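Local coordinates for 3-oxoacyl-(acyl-carrier protein) synthase II (Thermus thermophilus, PDB 1J3N) that probably catalyses the condensation of acyl groups with malonyl-acyl carrier protein to give 3-oxoacyl-acyl carrier protein, the chain-lengthening step of fatty acid synthesis, at residues G10-I15 against V52-G57; V72-I77 against T188-T193; S217-L222 against P361-L366; L327-T332 against L375-E380. One frame throughout, in Å; residues are numbered along the deposited sequence.

Interaction 1 (G10-I15 against V52-G57)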
loop_
_atom_site.group_PDB
_atom_site.type_symbol
_atom_site.label_atom_id
_atom_site.label_comp_id
_atom_site.label_asym_id
_atom_site.label_seq_id
_atom_site.Cartn_x
_atom_site.Cartn_y
_atom_site.Cartn_z
ATOM N N GLY A 10 -18.052 -4.512 9.286
ATOM C CA GLY A 10 -18.753 -4.056 8.099
ATOM C C GLY A 10 -18.418 -5.041 7.002
ATOM O O GLY A 10 -17.317 -5.021 6.458
ATOM N N ALA A 11 -19.365 -5.915 6.687
ATOM C CA ALA A 11 -19.151 -6.933 5.671
ATOM C C ALA A 11 -20.031 -6.771 4.437
ATOM O O ALA A 11 -21.253 -6.672 4.545
ATOM C CB ALA A 11 -19.382 -8.315 6.282
ATOM N N LEU A 12 -19.397 -6.735 3.268
ATOM C CA LEU A 12 -20.118 -6.634 2.001
ATOM C C LEU A 12 -19.622 -7.846 1.219
ATOM O O LEU A 12 -18.556 -7.801 0.608
ATOM C CB LEU A 12 -19.760 -5.335 1.271
ATOM C CG LEU A 12 -20.569 -5.027 0.010
ATOM C CD1 LEU A 12 -22.058 -4.973 0.343
ATOM C CD2 LEU A 12 -20.112 -3.706 -0.580
ATOM N N THR A 13 -20.393 -8.931 1.239
ATOM C CA THR A 13 -19.968 -10.163 0.578
ATOM C C THR A 13 -20.933 -10.796 -0.409
ATOM O O THR A 13 -22.106 -10.426 -0.481
ATOM C CB THR A 13 -19.627 -11.248 1.631
ATOM O OG1 THR A 13 -20.831 -11.911 2.047
ATOM C CG2 THR A 13 -18.976 -10.613 2.843
ATOM N N PRO A 14 -20.436 -11.775 -1.192
ATOM C CA PRO A 14 -21.203 -12.516 -2.198
ATOM C C PRO A 14 -22.339 -13.370 -1.621
ATOM O O PRO A 14 -23.165 -13.885 -2.369
ATOM C CB PRO A 14 -20.138 -13.373 -2.879
ATOM C CG PRO A 14 -18.942 -12.496 -2.835
ATOM C CD PRO A 14 -18.992 -11.986 -1.398
ATOM N N ILE A 15 -22.381 -13.528 -0.301
ATOM C CA ILE A 15 -23.447 -14.323 0.314
ATOM C C ILE A 15 -24.204 -13.544 1.374
ATOM O O ILE A 15 -24.959 -14.119 2.153
ATOM C CB ILE A 15 -22.909 -15.617 0.954
ATOM C CG1 ILE A 15 -21.998 -15.287 2.138
ATOM C CG2 ILE A 15 -22.156 -16.431 -0.083
ATOM C CD1 ILE A 15 -21.371 -16.538 2.775
ATOM N N VAL A 52 -21.505 -9.653 -5.796
ATOM C CA VAL A 52 -22.201 -9.005 -4.704
ATOM C C VAL A 52 -23.440 -8.326 -5.276
ATOM O O VAL A 52 -23.409 -7.800 -6.385
ATOM C CB VAL A 52 -21.316 -7.921 -4.033
ATOM C CG1 VAL A 52 -22.178 -6.988 -3.212
ATOM C CG2 VAL A 52 -20.252 -8.576 -3.147
ATOM N N ASP A 53 -24.524 -8.348 -4.512
ATOM C CA ASP A 53 -25.768 -7.707 -4.914
ATOM C C ASP A 53 -26.069 -6.634 -3.882
ATOM O O ASP A 53 -26.475 -6.940 -2.766
ATOM C CB ASP A 53 -26.923 -8.715 -4.955
ATOM C CG ASP A 53 -26.814 -9.682 -6.116
ATOM O OD1 ASP A 53 -26.500 -9.226 -7.236
ATOM O OD2 ASP A 53 -27.056 -10.890 -5.910
ATOM N N VAL A 54 -25.854 -5.376 -4.247
ATOM C CA VAL A 54 -26.106 -4.282 -3.327
ATOM C C VAL A 54 -26.472 -3.019 -4.094
ATOM O O VAL A 54 -25.978 -2.784 -5.202
ATOM C CB VAL A 54 -24.862 -3.993 -2.445
ATOM C CG1 VAL A 54 -23.750 -3.390 -3.284
ATOM C CG2 VAL A 54 -25.233 -3.060 -1.304
ATOM N N ASP A 55 -27.346 -2.214 -3.499
ATOM C CA ASP A 55 -27.777 -0.957 -4.104
ATOM C C ASP A 55 -26.961 0.178 -3.492
ATOM O O ASP A 55 -27.282 0.678 -2.416
ATOM C CB ASP A 55 -29.271 -0.742 -3.843
ATOM C CG ASP A 55 -29.794 0.551 -4.440
ATOM O OD1 ASP A 55 -29.112 1.136 -5.312
ATOM O OD2 ASP A 55 -30.903 0.972 -4.041
ATOM N N PRO A 56 -25.882 0.593 -4.173
ATOM C CA PRO A 56 -25.031 1.675 -3.669
ATOM C C PRO A 56 -25.854 2.924 -3.379
ATOM O O PRO A 56 -25.608 3.626 -2.401
ATOM C CB PRO A 56 -24.038 1.890 -4.810
ATOM C CG PRO A 56 -23.961 0.538 -5.452
ATOM C CD PRO A 56 -25.406 0.126 -5.484
ATOM N N GLY A 57 -26.828 3.188 -4.246
ATOM C CA GLY A 57 -27.694 4.343 -4.080
ATOM C C GLY A 57 -28.417 4.312 -2.747
ATOM O O GLY A 57 -28.927 5.333 -2.280
HETATM O O HOH W 1 -24.469 -10.028 -2.108
#
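V52 lays a methyl directly on the peptide group that joins T13 to P14, and no hydrogen bond runs straight from one segment to the other: a single water does the polar bridging. The contact lies where strand 4-13, part of the large mixed sheet of this thiolase-type fold, runs out into a turn, and the loop that follows strand 48-50 passes beside it. The two backbones are closest at P14 and V52, whose CA atoms are 4.4 Å apart. V52 uses both of its branches. CG2, anti to its own carbonyl carbon, comes to 3.6 Å from T13 C and meets the proline ring at P14 CD, 4.0 Å away. CG1, anti to the backbone N (chi1 163°), reaches L12 instead, with L12 CD1 at 4.1 Å, and the two side chains cross at about a right angle. The same L12 CD1 also touches CB and CG2 of V54, so one leucine methyl lies against two valines. Through CD2, L12 packs on Y74 and I77 of helix 70-86, while the CB of T13 points away from the loop. T13 OG1 accepts from I15 N at 3.2 Å, an ST turn, and is also hydrogen-bonded to G16 O, which ties down the turn at the end of the strand. E231 takes the N-H of V52, and R34 forms a salt bridge with D53, so the loop has polar anchors on other parts of the fold. The bridging water donates to T13 O and accepts from D53 N, each 2.9 Å from the water oxygen.

Interaction 2 (V72-I77 against T188-T193)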
loop_
_atom_site.group_PDB
_atom_site.type_symbol
_atom_site.label_atom_id
_atom_site.label_comp_id
_atom_site.label_asym_id
_atom_site.label_seq_id
_atom_site.Cartn_x
_atom_site.Cartn_y
_atom_site.Cartn_z
ATOM N N VAL A 72 -14.209 1.685 -4.568
ATOM C CA VAL A 72 -14.361 2.722 -3.560
ATOM C C VAL A 72 -15.812 2.663 -3.063
ATOM O O VAL A 72 -16.084 2.895 -1.886
ATOM C CB VAL A 72 -14.032 4.122 -4.138
ATOM C CG1 VAL A 72 -14.518 5.212 -3.190
ATOM C CG2 VAL A 72 -12.507 4.257 -4.338
ATOM N N GLN A 73 -16.744 2.330 -3.957
ATOM C CA GLN A 73 -18.140 2.223 -3.562
ATOM C C GLN A 73 -18.306 1.129 -2.499
ATOM O O GLN A 73 -19.026 1.302 -1.524
ATOM C CB GLN A 73 -19.019 1.919 -4.778
ATOM C CG GLN A 73 -19.318 3.144 -5.630
ATOM C CD GLN A 73 -20.272 2.837 -6.764
ATOM O OE1 GLN A 73 -21.259 2.120 -6.583
ATOM N NE2 GLN A 73 -19.993 3.390 -7.941
ATOM N N TYR A 74 -17.630 0.005 -2.686
ATOM C CA TYR A 74 -17.715 -1.082 -1.721
ATOM C C TYR A 74 -17.082 -0.686 -0.392
ATOM O O TYR A 74 -17.626 -0.971 0.675
ATOM C CB TYR A 74 -17.026 -2.336 -2.260
ATOM C CG TYR A 74 -17.723 -2.987 -3.437
ATOM C CD1 TYR A 74 -18.974 -2.544 -3.874
ATOM C CD2 TYR A 74 -17.137 -4.063 -4.103
ATOM C CE1 TYR A 74 -19.624 -3.155 -4.940
ATOM C CE2 TYR A 74 -17.783 -4.684 -5.171
ATOM C CZ TYR A 74 -19.025 -4.225 -5.582
ATOM O OH TYR A 74 -19.675 -4.843 -6.632
ATOM N N ALA A 75 -15.934 -0.024 -0.443
ATOM C CA ALA A 75 -15.267 0.386 0.796
ATOM C C ALA A 75 -16.119 1.343 1.635
ATOM O O ALA A 75 -16.175 1.223 2.860
ATOM C CB ALA A 75 -13.941 1.026 0.481
ATOM N N LEU A 76 -16.769 2.303 0.979
ATOM C CA LEU A 76 -17.608 3.269 1.688
ATOM C C LEU A 76 -18.812 2.571 2.314
ATOM O O LEU A 76 -19.213 2.883 3.437
ATOM C CB LEU A 76 -18.060 4.383 0.729
ATOM C CG LEU A 76 -16.949 5.362 0.327
ATOM C CD1 LEU A 76 -17.408 6.295 -0.780
ATOM C CD2 LEU A 76 -16.543 6.160 1.553
ATOM N N ILE A 77 -19.375 1.607 1.593
ATOM C CA ILE A 77 -20.522 0.861 2.089
ATOM C C ILE A 77 -20.119 0.015 3.300
ATOM O O ILE A 77 -20.824 -0.008 4.313
ATOM C CB ILE A 77 -21.108 -0.053 0.988
ATOM C CG1 ILE A 77 -21.727 0.806 -0.118
ATOM C CG2 ILE A 77 -22.141 -1.011 1.591
ATOM C CD1 ILE A 77 -22.148 0.006 -1.353
ATOM N N THR A 188 -10.845 -3.862 0.043
ATOM C CA THR A 188 -11.912 -3.830 -0.939
ATOM C C THR A 188 -11.366 -4.267 -2.288
ATOM O O THR A 188 -10.196 -4.039 -2.598
ATOM C CB THR A 188 -12.509 -2.412 -1.076
ATOM O OG1 THR A 188 -13.543 -2.428 -2.074
ATOM C CG2 THR A 188 -11.439 -1.420 -1.490
ATOM N N GLU A 189 -12.206 -4.919 -3.082
ATOM C CA GLU A 189 -11.809 -5.353 -4.414
ATOM C C GLU A 189 -13.031 -5.388 -5.309
ATOM O O GLU A 189 -14.085 -5.856 -4.894
ATOM C CB GLU A 189 -11.181 -6.742 -4.376
ATOM C CG GLU A 189 -10.256 -6.987 -5.544
ATOM C CD GLU A 189 -8.960 -6.211 -5.406
ATOM O OE1 GLU A 189 -8.123 -6.622 -4.574
ATOM O OE2 GLU A 189 -8.785 -5.188 -6.112
ATOM N N ALA A 190 -12.878 -4.884 -6.532
ATOM C CA ALA A 190 -13.960 -4.858 -7.516
ATOM C C ALA A 190 -13.345 -5.180 -8.876
ATOM O O ALA A 190 -13.320 -4.338 -9.772
ATOM C CB ALA A 190 -14.609 -3.478 -7.544
ATOM N N ALA A 191 -12.846 -6.405 -9.018
ATOM C CA ALA A 191 -12.193 -6.817 -10.251
ATOM C C ALA A 191 -12.942 -7.834 -11.119
ATOM O O ALA A 191 -12.329 -8.536 -11.936
ATOM C CB ALA A 191 -10.798 -7.334 -9.934
ATOM N N ILE A 192 -14.253 -7.933 -10.948
ATOM C CA ILE A 192 -15.020 -8.845 -11.780
ATOM C C ILE A 192 -15.266 -8.079 -13.075
ATOM O O ILE A 192 -16.315 -7.451 -13.264
ATOM C CB ILE A 192 -16.358 -9.245 -11.116
ATOM C CG1 ILE A 192 -16.071 -10.044 -9.836
ATOM C CG2 ILE A 192 -17.197 -10.084 -12.083
ATOM C CD1 ILE A 192 -17.316 -10.611 -9.139
ATOM N N THR A 193 -14.254 -8.097 -13.938
ATOM C CA THR A 193 -14.310 -7.415 -15.221
ATOM C C THR A 193 -13.716 -8.316 -16.305
ATOM O O THR A 193 -13.008 -9.288 -16.012
ATOM C CB THR A 193 -13.549 -6.057 -15.173
ATOM O OG1 THR A 193 -12.135 -6.285 -15.115
ATOM C CG2 THR A 193 -13.969 -5.261 -13.957
#
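Residues 72-77 of helix 70-86 pass the end of strand 182-189 with A75 CA and T188 CA 5.7 Å apart, and no hydrogen bond joins the two segments. T188 points its CB at the helix and meets two consecutive residues with two different branches. OG1, anti to the backbone N (chi1 179°), lies 3.5 Å from Y74 CB, whereas CG2 packs on A75 CB at 4.0 Å. The hydroxyl is not left to this apolar neighbourhood: its hydrogen-bond partner is F71 O, just before the segment in the same helix, so the strand is fixed to the helix backbone by a side chain. Y74 continues the contact toward the chain segment that follows the strand. Its ring presents an edge to E189 O, which lies near the ring plane and 3.6 Å from Y74 CD2. Y74 CE2 also touches A190 CB, at 4.1 Å, which lies oblique to the ring. Y74 OH is placed by a hydrogen bond with R70 and a weak one with E231. E189 directs its CB away from the helix; OE1 is hydrogen-bonded to the backbone N atoms of G105 and G341, and OE2 to that of I106. Strand 182-189 pairs in parallel with strand 98-103, and beyond A75 helix 139-148 joins the packing. This layering of a helix on one face of a mixed sheet, with small side chains at the closest point, is the layered alpha/beta packing of the thiolase fold, to which the beta-ketoacyl synthases belong.

Interaction 3 (S217-L222 against P361-L366)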
loop_
_atom_site.group_PDB
_atom_site.type_symbol
_atom_site.label_atom_id
_atom_site.label_comp_id
_atom_site.label_asym_id
_atom_site.label_seq_id
_atom_site.Cartn_x
_atom_site.Cartn_y
_atom_site.Cartn_z
ATOM N N SER A 217 -15.293 -23.720 -6.312
ATOM C CA SER A 217 -14.339 -23.464 -5.227
ATOM C C SER A 217 -14.458 -24.589 -4.201
ATOM O O SER A 217 -15.384 -24.615 -3.396
ATOM C CB SER A 217 -14.637 -22.127 -4.552
ATOM O OG SER A 217 -13.731 -21.905 -3.487
ATOM N N ARG A 218 -13.500 -25.510 -4.227
ATOM C CA ARG A 218 -13.514 -26.671 -3.342
ATOM C C ARG A 218 -12.119 -26.941 -2.765
ATOM O O ARG A 218 -11.460 -27.916 -3.132
ATOM C CB ARG A 218 -14.001 -27.886 -4.145
ATOM C CG ARG A 218 -13.177 -28.147 -5.412
ATOM C CD ARG A 218 -13.818 -29.203 -6.313
ATOM N NE ARG A 218 -14.339 -30.337 -5.552
ATOM C CZ ARG A 218 -15.607 -30.456 -5.172
ATOM N NH1 ARG A 218 -16.486 -29.514 -5.486
ATOM N NH2 ARG A 218 -15.992 -31.510 -4.469
ATOM N N PRO A 219 -11.662 -26.082 -1.842
ATOM C CA PRO A 219 -10.338 -26.235 -1.227
ATOM C C PRO A 219 -10.129 -27.528 -0.455
ATOM O O PRO A 219 -11.028 -28.020 0.228
ATOM C CB PRO A 219 -10.224 -24.997 -0.339
ATOM C CG PRO A 219 -11.651 -24.743 0.058
ATOM C CD PRO A 219 -12.403 -24.963 -1.231
ATOM N N PHE A 220 -8.921 -28.066 -0.584
ATOM C CA PHE A 220 -8.511 -29.295 0.079
ATOM C C PHE A 220 -9.112 -30.559 -0.529
ATOM O O PHE A 220 -8.862 -31.656 -0.037
ATOM C CB PHE A 220 -8.830 -29.217 1.576
ATOM C CG PHE A 220 -8.334 -27.950 2.230
ATOM C CD1 PHE A 220 -6.990 -27.587 2.150
ATOM C CD2 PHE A 220 -9.218 -27.093 2.878
ATOM C CE1 PHE A 220 -6.535 -26.387 2.701
ATOM C CE2 PHE A 220 -8.772 -25.887 3.435
ATOM C CZ PHE A 220 -7.432 -25.537 3.342
ATOM N N THR A 221 -9.900 -30.423 -1.596
ATOM C CA THR A 221 -10.472 -31.603 -2.231
ATOM C C THR A 221 -9.516 -32.096 -3.313
ATOM O O THR A 221 -8.683 -31.339 -3.816
ATOM C CB THR A 221 -11.829 -31.326 -2.897
ATOM O OG1 THR A 221 -11.655 -30.368 -3.947
ATOM C CG2 THR A 221 -12.840 -30.823 -1.877
ATOM N N LEU A 222 -9.643 -33.368 -3.670
ATOM C CA LEU A 222 -8.794 -33.972 -4.688
ATOM C C LEU A 222 -9.035 -33.378 -6.074
ATOM O O LEU A 222 -8.149 -33.403 -6.922
ATOM C CB LEU A 222 -9.040 -35.479 -4.728
ATOM C CG LEU A 222 -8.535 -36.291 -3.531
ATOM C CD1 LEU A 222 -9.289 -37.614 -3.438
ATOM C CD2 LEU A 222 -7.034 -36.523 -3.677
ATOM N N PRO A 361 -17.201 -21.779 11.246
ATOM C CA PRO A 361 -17.765 -21.848 9.895
ATOM C C PRO A 361 -17.189 -23.048 9.151
ATOM O O PRO A 361 -16.036 -23.414 9.362
ATOM C CB PRO A 361 -17.363 -20.506 9.288
ATOM C CG PRO A 361 -16.074 -20.204 9.972
ATOM C CD PRO A 361 -16.367 -20.575 11.405
ATOM N N PRO A 362 -17.986 -23.669 8.267
ATOM C CA PRO A 362 -17.572 -24.844 7.489
ATOM C C PRO A 362 -16.829 -24.568 6.188
ATOM O O PRO A 362 -16.810 -23.445 5.677
ATOM C CB PRO A 362 -18.894 -25.523 7.199
ATOM C CG PRO A 362 -19.740 -24.322 6.845
ATOM C CD PRO A 362 -19.392 -23.330 7.963
ATOM N N THR A 363 -16.228 -25.625 5.659
ATOM C CA THR A 363 -15.542 -25.563 4.383
ATOM C C THR A 363 -16.487 -26.402 3.542
ATOM O O THR A 363 -16.468 -27.633 3.633
ATOM C CB THR A 363 -14.163 -26.262 4.414
ATOM O OG1 THR A 363 -13.316 -25.631 5.379
ATOM C CG2 THR A 363 -13.497 -26.178 3.052
ATOM N N ILE A 364 -17.343 -25.757 2.756
ATOM C CA ILE A 364 -18.280 -26.517 1.930
ATOM C C ILE A 364 -17.589 -27.172 0.733
ATOM O O ILE A 364 -16.410 -26.929 0.470
ATOM C CB ILE A 364 -19.451 -25.629 1.415
ATOM C CG1 ILE A 364 -18.938 -24.588 0.419
ATOM C CG2 ILE A 364 -20.141 -24.937 2.597
ATOM C CD1 ILE A 364 -20.061 -23.831 -0.287
ATOM N N ASN A 365 -18.333 -28.016 0.024
ATOM C CA ASN A 365 -17.841 -28.717 -1.156
ATOM C C ASN A 365 -16.735 -29.727 -0.864
ATOM O O ASN A 365 -16.083 -30.222 -1.785
ATOM C CB ASN A 365 -17.344 -27.723 -2.214
ATOM C CG ASN A 365 -18.460 -26.852 -2.778
ATOM O OD1 ASN A 365 -19.618 -27.273 -2.865
ATOM N ND2 ASN A 365 -18.107 -25.636 -3.189
ATOM N N LEU A 366 -16.527 -30.030 0.411
ATOM C CA LEU A 366 -15.506 -30.991 0.818
ATOM C C LEU A 366 -16.041 -32.411 0.578
ATOM O O LEU A 366 -16.070 -33.243 1.486
ATOM C CB LEU A 366 -15.187 -30.787 2.299
ATOM C CG LEU A 366 -13.875 -31.340 2.841
ATOM C CD1 LEU A 366 -12.713 -30.496 2.344
ATOM C CD2 LEU A 366 -13.921 -31.327 4.351
HETATM O O HOH W 2 -19.021 -30.225 -4.022
HETATM O O HOH W 3 -14.018 -28.083 -0.606
#
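N365 ND2 is held by two backbone carbonyls, S217 O across the contact and E214 O in the short helix 213-216. The bond to S217 O is 2.9 Å long with an angle of 165° at the hydrogen. The acceptor lies in the amide plane of N365, although the nitrogen itself stands above the carbonyl plane of S217, 41° out of it. The segment 217-222 carries a type II beta turn from R218 to T221, with P219 and F220 at its corners, and through it the N-terminal half of this thiolase-type fold meets the C-terminal half. T221 OG1 reinforces the turn, whose backbone bond from T221 N to R218 O is weak, by donating to R218 O at 2.6 Å. R218 and N365 cross at about a right angle. N365 O sits over one face of the guanidinium, 3.0 Å from R218 NH2, at an angle too poor for a hydrogen bond; R218 NH1 is hydrogen-bonded to K215 O and R218 NH2 forms a salt bridge with D368. A water in the guanidinium plane accepts from R218 NH1 at 3.0 Å and donates to N365 OD1, so the amide is held at both ends. T221 CG2 also touches N365 O, at 3.3 Å, from a direction roughly perpendicular to that of R218 NH2. Apolar packing completes the contact: P219 CG and T363 CG2 slide past each other at 3.8 Å, and L366 starts away from the turn (chi1 -161° puts CG anti to its N) but CD1 returns, ending 3.7 Å from P219 O, to which a second water donates.

Interaction 4 (L327-T332 against L375-E380)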
loop_
_atom_site.group_PDB
_atom_site.type_symbol
_atom_site.label_atom_id
_atom_site.label_comp_id
_atom_site.label_asym_id
_atom_site.label_seq_id
_atom_site.Cartn_x
_atom_site.Cartn_y
_atom_site.Cartn_z
ATOM N N LEU A 327 -6.478 -29.266 15.646
ATOM C CA LEU A 327 -6.953 -27.987 15.132
ATOM C C LEU A 327 -8.198 -28.153 14.285
ATOM O O LEU A 327 -8.510 -29.247 13.827
ATOM C CB LEU A 327 -5.888 -27.336 14.245
ATOM C CG LEU A 327 -4.593 -26.742 14.788
ATOM C CD1 LEU A 327 -3.649 -26.495 13.622
ATOM C CD2 LEU A 327 -4.879 -25.453 15.540
ATOM N N MET A 328 -8.906 -27.051 14.085
ATOM C CA MET A 328 -10.079 -27.032 13.226
ATOM C C MET A 328 -9.701 -25.990 12.190
ATOM O O MET A 328 -9.298 -24.881 12.543
ATOM C CB MET A 328 -11.334 -26.583 13.980
ATOM C CG MET A 328 -11.938 -27.647 14.877
ATOM S SD MET A 328 -13.498 -27.106 15.595
ATOM C CE MET A 328 -12.880 -26.005 16.894
ATOM N N VAL A 329 -9.806 -26.351 10.917
ATOM C CA VAL A 329 -9.446 -25.433 9.851
ATOM C C VAL A 329 -10.584 -25.356 8.844
ATOM O O VAL A 329 -11.125 -26.382 8.433
ATOM C CB VAL A 329 -8.155 -25.913 9.118
ATOM C CG1 VAL A 329 -7.657 -24.837 8.160
ATOM C CG2 VAL A 329 -7.070 -26.266 10.131
ATOM N N SER A 330 -10.973 -24.145 8.463
ATOM C CA SER A 330 -12.030 -24.012 7.465
ATOM C C SER A 330 -11.713 -22.856 6.526
ATOM O O SER A 330 -11.057 -21.884 6.908
ATOM C CB SER A 330 -13.406 -23.818 8.128
ATOM O OG SER A 330 -13.649 -22.475 8.500
ATOM N N SER A 331 -12.157 -22.984 5.282
ATOM C CA SER A 331 -11.914 -21.949 4.296
ATOM C C SER A 331 -13.196 -21.242 3.909
ATOM O O SER A 331 -14.118 -21.855 3.366
ATOM C CB SER A 331 -11.268 -22.539 3.042
ATOM O OG SER A 331 -11.135 -21.548 2.037
ATOM N N THR A 332 -13.236 -19.944 4.192
ATOM C CA THR A 332 -14.385 -19.115 3.863
ATOM C C THR A 332 -14.530 -19.104 2.336
ATOM O O THR A 332 -15.642 -19.082 1.799
ATOM C CB THR A 332 -14.164 -17.663 4.353
ATOM O OG1 THR A 332 -13.921 -17.668 5.766
ATOM C CG2 THR A 332 -15.386 -16.790 4.046
ATOM N N LEU A 375 -6.118 -32.904 7.980
ATOM C CA LEU A 375 -6.490 -31.922 8.984
ATOM C C LEU A 375 -8.007 -31.875 9.035
ATOM O O LEU A 375 -8.678 -32.262 8.080
ATOM C CB LEU A 375 -5.939 -30.538 8.631
ATOM C CG LEU A 375 -4.423 -30.339 8.710
ATOM C CD1 LEU A 375 -4.080 -28.898 8.353
ATOM C CD2 LEU A 375 -3.935 -30.663 10.116
ATOM N N ASP A 376 -8.546 -31.411 10.156
ATOM C CA ASP A 376 -9.989 -31.310 10.313
ATOM C C ASP A 376 -10.445 -30.029 9.611
ATOM O O ASP A 376 -10.273 -28.937 10.147
ATOM C CB ASP A 376 -10.350 -31.250 11.802
ATOM C CG ASP A 376 -11.844 -31.274 12.039
ATOM O OD1 ASP A 376 -12.607 -31.031 11.083
ATOM O OD2 ASP A 376 -12.259 -31.525 13.187
ATOM N N PHE A 377 -11.036 -30.173 8.424
ATOM C CA PHE A 377 -11.491 -29.021 7.647
ATOM C C PHE A 377 -12.939 -28.574 7.869
ATOM O O PHE A 377 -13.486 -27.802 7.077
ATOM C CB PHE A 377 -11.236 -29.278 6.161
ATOM C CG PHE A 377 -9.777 -29.394 5.818
ATOM C CD1 PHE A 377 -8.906 -28.328 6.056
ATOM C CD2 PHE A 377 -9.264 -30.575 5.287
ATOM C CE1 PHE A 377 -7.543 -28.437 5.772
ATOM C CE2 PHE A 377 -7.899 -30.697 4.999
ATOM C CZ PHE A 377 -7.037 -29.625 5.243
ATOM N N VAL A 378 -13.552 -29.060 8.946
ATOM C CA VAL A 378 -14.916 -28.685 9.313
ATOM C C VAL A 378 -15.929 -28.692 8.154
ATOM O O VAL A 378 -16.370 -27.639 7.681
ATOM C CB VAL A 378 -14.900 -27.281 9.982
ATOM C CG1 VAL A 378 -16.231 -26.985 10.631
ATOM C CG2 VAL A 378 -13.773 -27.217 11.015
ATOM N N PRO A 379 -16.316 -29.888 7.682
ATOM C CA PRO A 379 -17.281 -29.976 6.581
ATOM C C PRO A 379 -18.650 -29.399 6.945
ATOM O O PRO A 379 -19.440 -29.044 6.067
ATOM C CB PRO A 379 -17.327 -31.474 6.283
ATOM C CG PRO A 379 -16.968 -32.101 7.599
ATOM C CD PRO A 379 -15.841 -31.225 8.073
ATOM N N GLU A 380 -18.915 -29.306 8.246
ATOM C CA GLU A 380 -20.171 -28.769 8.765
ATOM C C GLU A 380 -19.908 -27.834 9.950
ATOM O O GLU A 380 -18.973 -28.048 10.717
ATOM C CB GLU A 380 -21.089 -29.911 9.214
ATOM C CG GLU A 380 -21.992 -30.468 8.125
ATOM C CD GLU A 380 -23.094 -29.495 7.725
ATOM O OE1 GLU A 380 -22.777 -28.408 7.195
ATOM O OE2 GLU A 380 -24.283 -29.819 7.945
HETATM O O HOH W 4 -7.150 -31.062 12.351
HETATM O O HOH W 5 -10.513 -30.816 15.293
#
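V329 N donates to D376 O at 2.7 Å, and the bond is straight: 164° at the hydrogen and 170° at the oxygen, nearly along the C=O axis. Apolar contacts flank it. V329 CB touches F377 CD1 at 4.0 Å, where the phenylalanine ring has its edge turned to V329 O, and M328 CB meets V378 CG2 at 3.9 Å. The other polar link is through water. L327 O accepts from two waters, one of which takes the N-H of D376 while the second, 2.8 Å from D376 OD2, donates to that carboxylate oxygen.

In the second shell, D376 organises its own segment. With CG anti to the backbone N, its OD1 accepts from V378 N at 3.1 Å, an Asx turn, while OD2 forms a salt bridge with R382. This turn leads into V378, which has a positive phi and directs its CB toward strand 328-330. F377 is steadied from outside by its ring stack with F220, and S330 OG is hydrogen-bonded to Y297.

Strand 328-330 runs parallel to strand 297-299; M328 has backbone bonds with G296 and I298, and S330 with A300. Segment 375-380 passes its other edge at 54° without forming a regular strand. Helix 306-324 packs under both segments, its I316 touching L327 and L375 alike.

The four contacts fall into two pairs. Interactions 1 and 2, centres 9 Å apart, share a core in the N-terminal half: L12 CD2 of interaction 1 lies 3.7 Å from Y74 CD1 of interaction 2, and E231 binds V52 N of one and, weakly, Y74 OH of the other. Interactions 3 and 4, centres 8 Å apart, interlock through segment 361-366, where T363 OG1 lies 2.8 Å from F377 O, a probable hydrogen bond; T363 N and V378 O, 2.9 Å apart, probably form another. The pairs are separate, their centres about 23 to 28 Å apart, yet interactions 1, 2 and 4 all reach the same mixed sheet.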